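Local structure of hypothetical protein (Aquifex aeolicus, 2HEK) at residues Gln279-Lys284 against Val356-Trp361. The protein is of unknown function but binds zinc through an HD domain and also binds GDP, and may act as a dGTPase-like nucleotide hydrolase. Sequence-based numbering, arbitrary orientation.
Sequences QRKHFK and VDRQLW. With GDP (guanosine-5'-diphosphate), chain G.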
ATOM      1  N   GLN A 279     -29.483  15.252  13.644  1.00 43.22           N
ATOM      2  CA  GLN A 279     -29.042  15.981  14.839  1.00 45.93           C
ATOM      3  C   GLN A 279     -28.526  15.089  15.956  1.00 45.72           C
ATOM      4  O   GLN A 279     -28.612  15.433  17.127  1.00 45.86           O
ATOM      5  CB  GLN A 279     -30.191  16.790  15.425  1.00 51.23           C
ATOM      6  CG  GLN A 279     -30.581  18.031  14.624  1.00 53.68           C
ATOM      7  CD  GLN A 279     -31.484  18.966  15.409  1.00 60.82           C
ATOM      8  OE1 GLN A 279     -31.809  18.698  16.573  1.00 60.21           O
ATOM      9  NE2 GLN A 279     -31.996  20.104  14.987  1.00 59.87           N
ATOM     10  N   ARG A 280     -28.033  13.909  15.618  1.00 41.47           N
ATOM     11  CA  ARG A 280     -27.464  12.924  16.560  1.00 40.05           C
ATOM     12  C   ARG A 280     -28.392  12.537  17.713  1.00 42.19           C
ATOM     13  O   ARG A 280     -27.931  12.267  18.810  1.00 46.14           O
ATOM     14  CB  ARG A 280     -26.119  13.441  17.084  1.00 38.04           C
ATOM     15  CG  ARG A 280     -24.982  12.395  17.050  1.00 38.38           C
ATOM     16  CD  ARG A 280     -24.230  12.314  15.725  1.00 36.67           C
ATOM     17  NE  ARG A 280     -23.468  11.077  15.580  1.00 33.66           N
ATOM     18  CZ  ARG A 280     -23.195  10.502  14.415  1.00 33.17           C
ATOM     19  NH1 ARG A 280     -23.621  11.051  13.288  1.00 30.03           N
ATOM     20  NH2 ARG A 280     -22.494   9.377  14.380  1.00 32.14           N
ATOM     21  N   LYS A 281     -29.686  12.457  17.430  1.00 40.48           N
ATOM     22  CA  LYS A 281     -30.697  12.079  18.424  1.00 43.70           C
ATOM     23  C   LYS A 281     -31.298  10.705  18.076  1.00 43.41           C
ATOM     24  O   LYS A 281     -32.431  10.422  18.451  1.00 42.70           O
ATOM     25  CB  LYS A 281     -31.792  13.145  18.524  1.00 43.80           C
ATOM     26  CG  LYS A 281     -31.317  14.519  18.970  1.00 45.79           C
ATOM     27  CD  LYS A 281     -32.490  15.444  19.259  1.00 49.48           C
ATOM     28  CE  LYS A 281     -32.048  16.866  19.558  1.00 55.47           C
ATOM     29  NZ  LYS A 281     -33.036  17.865  19.067  1.00 59.64           N
ATOM     30  N   HIS A 282     -30.523   9.880  17.352  1.00 41.01           N
ATOM     31  CA  HIS A 282     -30.937   8.519  17.005  1.00 38.74           C
ATOM     32  C   HIS A 282     -31.187   7.732  18.295  1.00 39.38           C
ATOM     33  O   HIS A 282     -30.539   7.992  19.318  1.00 40.17           O
ATOM     34  CB  HIS A 282     -29.856   7.802  16.131  1.00 35.59           C
ATOM     35  CG  HIS A 282     -28.509   7.673  16.786  1.00 34.73           C
ATOM     36  ND1 HIS A 282     -28.199   6.656  17.667  1.00 35.64           N
ATOM     37  CD2 HIS A 282     -27.367   8.386  16.626  1.00 34.06           C
ATOM     38  CE1 HIS A 282     -26.949   6.795  18.085  1.00 32.06           C
ATOM     39  NE2 HIS A 282     -26.417   7.832  17.456  1.00 35.11           N
ATOM     40  N   PHE A 283     -32.100   6.763  18.246  1.00 41.35           N
ATOM     41  CA  PHE A 283     -32.270   5.860  19.384  1.00 42.17           C
ATOM     42  C   PHE A 283     -30.917   5.271  19.755  1.00 43.85           C
ATOM     43  O   PHE A 283     -30.069   4.985  18.885  1.00 44.49           O
ATOM     44  CB  PHE A 283     -33.294   4.766  19.094  1.00 43.28           C
ATOM     45  CG  PHE A 283     -34.750   5.232  19.113  1.00 44.56           C
ATOM     46  CD1 PHE A 283     -35.087   6.577  19.049  1.00 44.94           C
ATOM     47  CD2 PHE A 283     -35.775   4.301  19.165  1.00 46.57           C
ATOM     48  CE1 PHE A 283     -36.430   6.981  19.049  1.00 46.45           C
ATOM     49  CE2 PHE A 283     -37.129   4.688  19.166  1.00 47.64           C
ATOM     50  CZ  PHE A 283     -37.459   6.033  19.110  1.00 45.22           C
ATOM     51  N   LYS A 284     -30.695   5.130  21.051  1.00 44.37           N
ATOM     52  CA  LYS A 284     -29.415   4.670  21.561  1.00 46.78           C
ATOM     53  C   LYS A 284     -29.433   3.139  21.759  1.00 46.91           C
ATOM     54  O   LYS A 284     -30.450   2.574  22.142  1.00 47.65           O
ATOM     55  CB  LYS A 284     -29.118   5.427  22.846  1.00 51.20           C
ATOM     56  CG  LYS A 284     -27.818   5.081  23.518  1.00 57.31           C
ATOM     57  CD  LYS A 284     -27.431   6.197  24.477  1.00 62.74           C
ATOM     58  CE  LYS A 284     -26.006   6.038  24.974  1.00 67.07           C
ATOM     59  NZ  LYS A 284     -25.561   7.273  25.690  1.00 69.75           N
ATOM     60  N   VAL A 356     -33.298   2.265  22.178  1.00 41.77           N
ATOM     61  CA  VAL A 356     -34.325   3.058  22.866  1.00 45.83           C
ATOM     62  C   VAL A 356     -34.146   4.566  22.697  1.00 47.36           C
ATOM     63  O   VAL A 356     -33.023   5.064  22.622  1.00 48.03           O
ATOM     64  CB  VAL A 356     -34.388   2.732  24.382  1.00 46.87           C
ATOM     65  CG1 VAL A 356     -34.720   1.286  24.590  1.00 49.61           C
ATOM     66  CG2 VAL A 356     -33.073   3.039  25.046  1.00 47.70           C
ATOM     67  N   ASP A 357     -35.269   5.277  22.634  1.00 50.47           N
ATOM     68  CA  ASP A 357     -35.291   6.739  22.703  1.00 50.74           C
ATOM     69  C   ASP A 357     -34.234   7.225  23.685  1.00 49.69           C
ATOM     70  O   ASP A 357     -34.153   6.733  24.805  1.00 47.54           O
ATOM     71  CB  ASP A 357     -36.684   7.199  23.136  1.00 53.27           C
ATOM     72  CG  ASP A 357     -36.886   8.700  22.991  1.00 55.78           C
ATOM     73  OD1 ASP A 357     -37.818   9.093  22.248  1.00 58.23           O
ATOM     74  OD2 ASP A 357     -36.119   9.474  23.610  1.00 54.71           O
ATOM     75  N   ARG A 358     -33.415   8.186  23.277  1.00 53.72           N
ATOM     76  CA  ARG A 358     -32.284   8.590  24.129  1.00 62.45           C
ATOM     77  C   ARG A 358     -32.689   9.219  25.483  1.00 65.83           C
ATOM     78  O   ARG A 358     -31.913   9.192  26.443  1.00 65.64           O
ATOM     79  CB  ARG A 358     -31.261   9.448  23.357  1.00 65.39           C
ATOM     80  CG  ARG A 358     -31.690  10.872  23.040  1.00 69.16           C
ATOM     81  CD  ARG A 358     -30.481  11.698  22.612  1.00 74.11           C
ATOM     82  NE  ARG A 358     -30.563  13.097  23.045  1.00 79.11           N
ATOM     83  CZ  ARG A 358     -29.505  13.889  23.233  1.00 80.87           C
ATOM     84  NH1 ARG A 358     -28.270  13.429  23.045  1.00 82.81           N
ATOM     85  NH2 ARG A 358     -29.678  15.148  23.618  1.00 83.35           N
ATOM     86  N   GLN A 359     -33.906   9.757  25.554  1.00 70.40           N
ATOM     87  CA  GLN A 359     -34.449  10.291  26.815  1.00 81.20           C
ATOM     88  C   GLN A 359     -34.662   9.184  27.862  1.00 74.84           C
ATOM     89  O   GLN A 359     -34.280   9.338  29.025  1.00 77.85           O
ATOM     90  CB  GLN A 359     -35.763  11.046  26.570  1.00 75.56           C
ATOM     91  CG  GLN A 359     -35.644  12.283  25.679  1.00 82.43           C
ATOM     92  CD  GLN A 359     -37.001  12.764  25.135  1.00 76.23           C
ATOM     93  OE1 GLN A 359     -38.021  12.064  25.230  1.00 85.33           O
ATOM     94  NE2 GLN A 359     -37.011  13.964  24.561  1.00 84.68           N
ATOM     95  N   LEU A 360     -35.249   8.068  27.429  1.00 76.06           N
ATOM     96  CA  LEU A 360     -35.550   6.919  28.294  1.00 75.56           C
ATOM     97  C   LEU A 360     -34.400   5.935  28.526  1.00 74.97           C
ATOM     98  O   LEU A 360     -34.574   4.927  29.197  1.00 74.22           O
ATOM     99  CB  LEU A 360     -36.711   6.127  27.704  1.00 75.77           C
ATOM    100  CG  LEU A 360     -37.982   6.827  27.239  1.00 77.06           C
ATOM    101  CD1 LEU A 360     -38.912   5.762  26.726  1.00 78.26           C
ATOM    102  CD2 LEU A 360     -38.661   7.626  28.351  1.00 78.41           C
ATOM    103  N   TRP A 361     -33.231   6.216  27.977  1.00 75.74           N
ATOM    104  CA  TRP A 361     -32.175   5.217  27.940  1.00 76.36           C
ATOM    105  C   TRP A 361     -31.639   4.845  29.323  1.00 80.05           C
ATOM    106  O   TRP A 361     -31.476   3.669  29.622  1.00 79.59           O
ATOM    107  CB  TRP A 361     -31.051   5.660  27.008  1.00 79.79           C
ATOM    108  CG  TRP A 361     -29.979   4.639  26.803  1.00 72.28           C
ATOM    109  CD1 TRP A 361     -30.029   3.540  25.990  1.00 80.99           C
ATOM    110  CD2 TRP A 361     -28.688   4.630  27.408  1.00 73.82           C
ATOM    111  NE1 TRP A 361     -28.847   2.847  26.053  1.00 75.95           N
ATOM    112  CE2 TRP A 361     -28.005   3.494  26.918  1.00 71.20           C
ATOM    113  CE3 TRP A 361     -28.037   5.473  28.324  1.00 78.88           C
ATOM    114  CZ2 TRP A 361     -26.699   3.176  27.311  1.00 74.75           C
ATOM    115  CZ3 TRP A 361     -26.738   5.159  28.717  1.00 69.34           C
ATOM    116  CH2 TRP A 361     -26.082   4.017  28.205  1.00 72.35           C
TER
HETATM  117  PB  GDP G 401     -22.756   6.333  20.157  1.00 69.84           P
HETATM  118  O1B GDP G 401     -22.478   4.848  19.957  1.00 66.69           O
HETATM  119  O2B GDP G 401     -23.859   6.549  21.188  1.00 71.52           O
HETATM  120  O3B GDP G 401     -21.489   7.033  20.644  1.00 72.92           O
HETATM  121  O3A GDP G 401     -23.274   6.979  18.766  1.00 58.55           O
HETATM  122  PA  GDP G 401     -22.762   8.365  18.123  1.00 50.17           P
HETATM  123  O1A GDP G 401     -22.075   9.292  19.090  1.00 49.13           O
HETATM  124  O2A GDP G 401     -23.928   9.070  17.479  1.00 49.74           O
HETATM  125  O5' GDP G 401     -21.737   7.958  16.937  1.00 47.64           O
HETATM  126  C5' GDP G 401     -21.003   6.743  16.875  1.00 46.06           C
HETATM  127  C4' GDP G 401     -19.803   6.850  15.924  1.00 43.38           C
HETATM  128  O4' GDP G 401     -19.960   7.799  14.850  1.00 38.53           O
HETATM  129  C3' GDP G 401     -18.545   7.253  16.648  1.00 45.02           C
HETATM  130  O3' GDP G 401     -17.555   6.279  16.203  1.00 49.72           O
HETATM  131  C2' GDP G 401     -18.190   8.559  16.003  1.00 42.35           C
HETATM  132  O2' GDP G 401     -16.783   8.593  15.963  1.00 52.07           O
HETATM  133  C1' GDP G 401     -18.726   8.460  14.600  1.00 36.11           C
HETATM  134  N9  GDP G 401     -19.114   9.764  14.017  1.00 33.75           N
HETATM  135  C8  GDP G 401     -19.014  10.118  12.725  1.00 33.81           C
HETATM  136  N7  GDP G 401     -19.511  11.354  12.514  1.00 33.42           N
HETATM  137  C5  GDP G 401     -19.936  11.809  13.703  1.00 34.28           C
HETATM  138  C6  GDP G 401     -20.547  13.056  14.197  1.00 33.89           C
HETATM  139  O6  GDP G 401     -20.776  13.941  13.385  1.00 32.53           O
HETATM  140  N1  GDP G 401     -20.897  13.163  15.492  1.00 34.89           N
HETATM  141  C2  GDP G 401     -20.656  12.172  16.377  1.00 35.62           C
HETATM  142  N2  GDP G 401     -21.022  12.369  17.688  1.00 35.67           N
HETATM  143  N3  GDP G 401     -20.079  10.988  15.983  1.00 32.98           N
HETATM  144  C4  GDP G 401     -19.708  10.768  14.694  1.00 34.11           C
HETATM  145  O   HOH W   1     -33.758   9.433  20.613  1.00 50.83           O
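K284 lies across one face of the W361 indole where strand 284-289 begins and strand 349-356 ends. The two strands are antiparallel neighbours in a three-stranded sheet, and K284 and V356 form a hydrogen-bonded pair. K284 N donates to V356 O at 2.8 Å. V356 N returns a bond to K284 O at 2.9 Å. The lysine chain is extended, with CG anti to the backbone N (chi1 -180°). K284 CG sits over the pyrrole side of the indole, 3.5 Å from W361 NE1. K284 CE stands almost on the normal of the six-membered ring of W361, 3.6 Å from its centroid, a CH-pi contact. K284 NZ follows over the same face, 4.1 Å from the centroid of the six-membered ring of W361, a cation-pi contact. W361 NE1 bonds to T285 O, which helps fix the indole. An alanine in place of W361 would probably leave the lysine chain without its flat support and its ammonium without the pi partner. F283 turns a ring face to the backbone of segment 356-361, with D357 N 3.5 Å above the ring plane of F283, offset toward its rim. H232 of helix 224-240 meets the F283 ring edge-to-face. Beyond the strand pair, one water joins K281 O to R358 N. The 279-284 segment also reaches GDP. The R280 guanidinium lies over the guanine, its NH2 bonded to GDP O5' and to L42 O. D24 of the second subunit packs on R280 and also hydrogen-bonds GDP. H282 links the backbone just before the strand to the nucleotide: ND1 donates to F283 O, and H282 NE2 donates to GDP O2A at 2.8 Å.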